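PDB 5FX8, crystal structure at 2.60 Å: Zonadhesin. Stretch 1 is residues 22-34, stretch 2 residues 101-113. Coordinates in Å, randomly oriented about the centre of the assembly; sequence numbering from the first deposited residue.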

# COMPACT_ATOMS: atom_id res chain seq x y z
N SER C 22 -46.33 30.30 -4.01
CA SER C 22 -46.90 29.52 -5.09
C SER C 22 -48.22 28.86 -4.71
O SER C 22 -48.81 28.16 -5.54
N ASP C 23 -48.71 29.08 -3.50
CA ASP C 23 -49.83 28.36 -2.95
C ASP C 23 -51.16 28.85 -3.50
O ASP C 23 -51.30 29.99 -3.96
N TRP C 24 -52.15 27.95 -3.47
CA TRP C 24 -53.55 28.33 -3.55
C TRP C 24 -53.98 28.88 -2.20
O TRP C 24 -53.78 28.23 -1.17
N PHE C 25 -54.57 30.08 -2.21
CA PHE C 25 -55.10 30.74 -1.03
C PHE C 25 -56.61 30.61 -1.00
O PHE C 25 -57.30 31.14 -1.89
N VAL C 26 -57.12 29.93 0.01
CA VAL C 26 -58.55 29.80 0.24
C VAL C 26 -59.06 31.13 0.79
O VAL C 26 -58.80 31.46 1.94
N VAL C 27 -59.77 31.89 -0.03
CA VAL C 27 -60.37 33.15 0.40
C VAL C 27 -61.83 32.89 0.76
O VAL C 27 -62.66 32.69 -0.13
N SER C 28 -62.17 32.93 2.05
CA SER C 28 -63.47 32.50 2.56
C SER C 28 -64.32 33.68 3.00
O SER C 28 -63.89 34.51 3.80
N PHE C 29 -65.56 33.73 2.52
CA PHE C 29 -66.50 34.79 2.87
C PHE C 29 -67.54 34.18 3.80
O PHE C 29 -68.39 33.42 3.36
N VAL C 30 -67.45 34.50 5.06
CA VAL C 30 -68.33 33.93 6.07
C VAL C 30 -69.59 34.77 6.14
O VAL C 30 -69.53 36.00 6.19
N PHE C 31 -70.74 34.10 6.13
CA PHE C 31 -72.05 34.73 6.21
C PHE C 31 -72.75 34.26 7.47
O PHE C 31 -72.86 33.05 7.70
N SER C 32 -73.22 35.20 8.28
CA SER C 32 -73.90 34.88 9.52
C SER C 32 -74.91 35.97 9.84
O SER C 32 -74.85 37.08 9.32
N THR C 33 -75.87 35.62 10.69
CA THR C 33 -76.82 36.57 11.23
C THR C 33 -76.97 36.27 12.72
O THR C 33 -77.29 35.14 13.09
N ALA C 34 -76.65 37.24 13.56
CA ALA C 34 -76.91 37.14 14.99
C ALA C 34 -77.44 38.43 15.60
O ALA C 34 -77.81 38.43 16.77
N ILE C 101 -84.81 38.02 3.75
CA ILE C 101 -84.19 36.80 4.27
C ILE C 101 -84.01 36.96 5.76
O ILE C 101 -83.39 37.93 6.21
N THR C 102 -84.53 36.03 6.54
CA THR C 102 -84.42 36.15 7.99
C THR C 102 -83.14 35.53 8.53
O THR C 102 -82.54 36.08 9.46
N ASP C 103 -82.71 34.39 7.99
CA ASP C 103 -81.56 33.66 8.48
C ASP C 103 -80.60 33.36 7.35
O ASP C 103 -81.02 33.01 6.24
N LEU C 104 -79.31 33.47 7.64
CA LEU C 104 -78.27 33.17 6.66
C LEU C 104 -77.04 32.68 7.40
O LEU C 104 -76.47 33.43 8.19
N GLU C 105 -76.64 31.43 7.14
CA GLU C 105 -75.39 30.90 7.67
C GLU C 105 -74.69 30.13 6.57
O GLU C 105 -75.24 29.15 6.06
N GLY C 106 -73.47 30.54 6.23
CA GLY C 106 -72.70 29.79 5.25
C GLY C 106 -71.34 30.40 5.03
O GLY C 106 -71.01 31.46 5.55
N VAL C 107 -70.54 29.71 4.22
CA VAL C 107 -69.22 30.18 3.83
C VAL C 107 -69.07 30.03 2.32
O VAL C 107 -69.19 28.92 1.79
N VAL C 108 -68.81 31.13 1.63
CA VAL C 108 -68.42 31.08 0.23
C VAL C 108 -66.91 31.26 0.17
O VAL C 108 -66.37 32.22 0.73
N PHE C 109 -66.23 30.33 -0.48
CA PHE C 109 -64.80 30.46 -0.65
C PHE C 109 -64.41 30.25 -2.10
O PHE C 109 -65.10 29.57 -2.86
N PHE C 110 -63.32 30.87 -2.48
CA PHE C 110 -62.65 30.62 -3.74
C PHE C 110 -61.17 30.43 -3.48
O PHE C 110 -60.63 30.92 -2.48
N THR C 111 -60.51 29.69 -4.37
CA THR C 111 -59.07 29.49 -4.29
C THR C 111 -58.40 30.42 -5.29
O THR C 111 -58.65 30.35 -6.50
N LEU C 112 -57.54 31.28 -4.79
CA LEU C 112 -56.84 32.25 -5.62
C LEU C 112 -55.34 31.99 -5.54
O LEU C 112 -54.84 31.35 -4.61
N LYS C 113 -54.62 32.49 -6.53
CA LYS C 113 -53.17 32.51 -6.55
C LYS C 113 -52.68 33.94 -6.41
O LYS C 113 -53.39 34.90 -6.73

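What sets the order in which the side chains meet? The two strands run antiparallel, and paired backbone hydrogen bonds link F25 with L112, V27 with F110, F29 with V108 and F31 with G106; the bond from F29 N to V108 O is very short at 2.5 Å. The extended backbone of each strand sends successive side chains to opposite faces of the sheet, and the pairing puts partners on the same face. F25, V27, F29 and F31 share one face with L112, F110 and V108, and all of these are buried. V26, S28 and V30 share the other with T111, F109 and V107.

How does K113, which has the largest area covered, hold W24? Both side chains leave the backbone sideways, yet their ends come together. K113 takes chi1 m, chi2 m, chi3 t and chi4 p, which lays its aliphatic chain across the indole. K113 CE lies 3.3 Å from W24 CE2 and 3.4 Å from the centroid of the five-membered ring, a CH-pi contact over the face. K113 NZ sits above the same ring, 4.6 Å from its centroid, so a cation-pi interaction adds to the packing. W24, with chi1 m and chi2 near 103°, also brings CE3 to 3.5 Å from T111 OG1.

What does F31 find on the buried face, where its partner G106 has no side chain? F31, chi1 m and chi2 near 83°, reaches the residues two places before and after that glycine: its CD2 is 3.9 Å from L104 CD1, and its CE1 is 4.1 Å from V108 CB. Further along this face F29, also m, places CE1 4.4 Å from F110 CD2, at the edge of the F110 ring. V27 (t) sets CG2 3.7 Å from L112 CD1, with L112 in the m, t rotamer.

Is the other face packed as closely? Its contacts are smaller. V26 CG1 lies 4.0 Å from F109 CD1, although the p rotamer of F109 leads the end of its ring away from the first stretch. V30 CG2 and V107 CG2, both from t valines, are 4.3 Å apart, while S28 OG approaches F109 CB at 3.5 Å.

Where do polar side chains join in? Beyond F31, E105 leaves its backbone sideways, but its m, m side chain brings the carboxylate end nearer the first stretch, and OE2 accepts two hydrogen bonds: from S32 OG at 3.0 Å and from T33 N at 3.1 Å. T33, chi1 p, in turn accepts a weak hydrogen bond at OG1 from L104 N, at 3.3 Å.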

# COMPACT_ATOMS: atom_id res chain seq x y z
CB SER C 22 -45.91 28.44 -5.54
OG SER C 22 -45.76 27.43 -4.56
CB ASP C 23 -49.84 28.48 -1.44
CG ASP C 23 -48.78 27.64 -0.80
OD1 ASP C 23 -48.19 26.80 -1.52
OD2 ASP C 23 -48.57 27.79 0.41
CB TRP C 24 -54.43 27.14 -3.92
CG TRP C 24 -54.29 26.60 -5.28
CD1 TRP C 24 -53.63 25.47 -5.65
CD2 TRP C 24 -54.87 27.12 -6.48
NE1 TRP C 24 -53.73 25.27 -7.00
CE2 TRP C 24 -54.49 26.27 -7.53
CE3 TRP C 24 -55.65 28.24 -6.78
CZ2 TRP C 24 -54.87 26.50 -8.85
CZ3 TRP C 24 -56.02 28.47 -8.08
CH2 TRP C 24 -55.63 27.61 -9.09
CB PHE C 25 -54.70 32.21 -1.02
CG PHE C 25 -53.25 32.43 -0.86
CD1 PHE C 25 -52.39 32.34 -1.94
CD2 PHE C 25 -52.72 32.73 0.39
CE1 PHE C 25 -51.04 32.55 -1.77
CE2 PHE C 25 -51.37 32.95 0.55
CZ PHE C 25 -50.53 32.86 -0.53
CB VAL C 26 -58.83 28.66 1.22
CG1 VAL C 26 -60.29 28.48 1.47
CG2 VAL C 26 -58.23 27.41 0.69
CB VAL C 27 -60.27 34.23 -0.69
CG1 VAL C 27 -60.91 35.49 -0.21
CG2 VAL C 27 -58.86 34.49 -1.02
CB SER C 28 -63.29 31.55 3.74
OG SER C 28 -62.63 30.39 3.33
CB PHE C 29 -67.14 35.39 1.62
CG PHE C 29 -66.15 36.06 0.71
CD1 PHE C 29 -65.50 35.34 -0.27
CD2 PHE C 29 -65.85 37.40 0.87
CE1 PHE C 29 -64.57 35.94 -1.10
CE2 PHE C 29 -64.94 38.01 0.04
CZ PHE C 29 -64.30 37.27 -0.94
CB VAL C 30 -67.62 33.88 7.44
CG1 VAL C 30 -68.53 33.30 8.51
CG2 VAL C 30 -66.38 33.07 7.31
CB PHE C 31 -72.90 34.40 4.99
CG PHE C 31 -72.41 35.01 3.71
CD1 PHE C 31 -71.42 34.40 2.98
CD2 PHE C 31 -72.96 36.17 3.23
CE1 PHE C 31 -70.99 34.93 1.81
CE2 PHE C 31 -72.53 36.70 2.06
CZ PHE C 31 -71.54 36.07 1.35
CB SER C 32 -72.92 34.72 10.68
OG SER C 32 -73.61 34.50 11.90
CB THR C 33 -78.16 36.49 10.50
OG1 THR C 33 -78.57 35.13 10.40
CG2 THR C 33 -78.02 36.99 9.11
CB ALA C 34 -75.64 36.71 15.74
CB ILE C 101 -82.84 36.52 3.58
CG1 ILE C 101 -83.01 35.81 2.25
CG2 ILE C 101 -82.02 35.59 4.41
CD1 ILE C 101 -83.53 36.64 1.20
CB THR C 102 -85.63 35.49 8.66
OG1 THR C 102 -85.40 34.09 8.75
CG2 THR C 102 -86.85 35.71 7.82
CB ASP C 103 -81.97 32.35 9.16
CG ASP C 103 -82.80 32.58 10.40
OD1 ASP C 103 -82.71 33.68 10.98
OD2 ASP C 103 -83.54 31.65 10.79
CB LEU C 104 -77.92 34.40 5.82
CG LEU C 104 -77.86 34.26 4.30
CD1 LEU C 104 -76.70 35.06 3.74
CD2 LEU C 104 -77.81 32.82 3.82
CB GLU C 105 -75.62 29.98 8.87
CG GLU C 105 -76.23 30.65 10.08
CD GLU C 105 -75.35 31.72 10.67
OE1 GLU C 105 -74.12 31.69 10.45
OE2 GLU C 105 -75.91 32.61 11.37
CB VAL C 107 -68.09 29.43 4.56
CG1 VAL C 107 -66.75 30.03 4.16
CG2 VAL C 107 -68.26 29.45 6.08
CB VAL C 108 -69.15 32.15 -0.60
CG1 VAL C 108 -68.42 32.41 -1.92
CG2 VAL C 108 -70.58 31.72 -0.89
CB PHE C 109 -64.03 29.49 0.26
CG PHE C 109 -64.06 28.07 -0.19
CD1 PHE C 109 -63.15 27.60 -1.11
CD2 PHE C 109 -64.95 27.18 0.38
CE1 PHE C 109 -63.17 26.31 -1.51
CE2 PHE C 109 -64.95 25.87 -0.01
CZ PHE C 109 -64.06 25.44 -0.95
CB PHE C 110 -62.84 31.77 -4.70
CG PHE C 110 -64.25 32.04 -5.07
CD1 PHE C 110 -64.85 31.35 -6.10
CD2 PHE C 110 -64.98 33.02 -4.41
CE1 PHE C 110 -66.17 31.62 -6.47
CE2 PHE C 110 -66.28 33.29 -4.77
CZ PHE C 110 -66.88 32.60 -5.79
CB THR C 111 -58.66 28.03 -4.54
OG1 THR C 111 -59.00 27.64 -5.87
CG2 THR C 111 -59.35 27.10 -3.58
CB LEU C 112 -57.15 33.68 -5.16
CG LEU C 112 -58.63 34.00 -5.03
CD1 LEU C 112 -58.86 35.41 -4.57
CD2 LEU C 112 -59.28 33.81 -6.35
CB LYS C 113 -52.63 31.91 -7.85
CG LYS C 113 -52.86 30.44 -8.03
CD LYS C 113 -52.18 29.61 -6.95
CE LYS C 113 -51.79 28.23 -7.47
NZ LYS C 113 -50.77 28.31 -8.57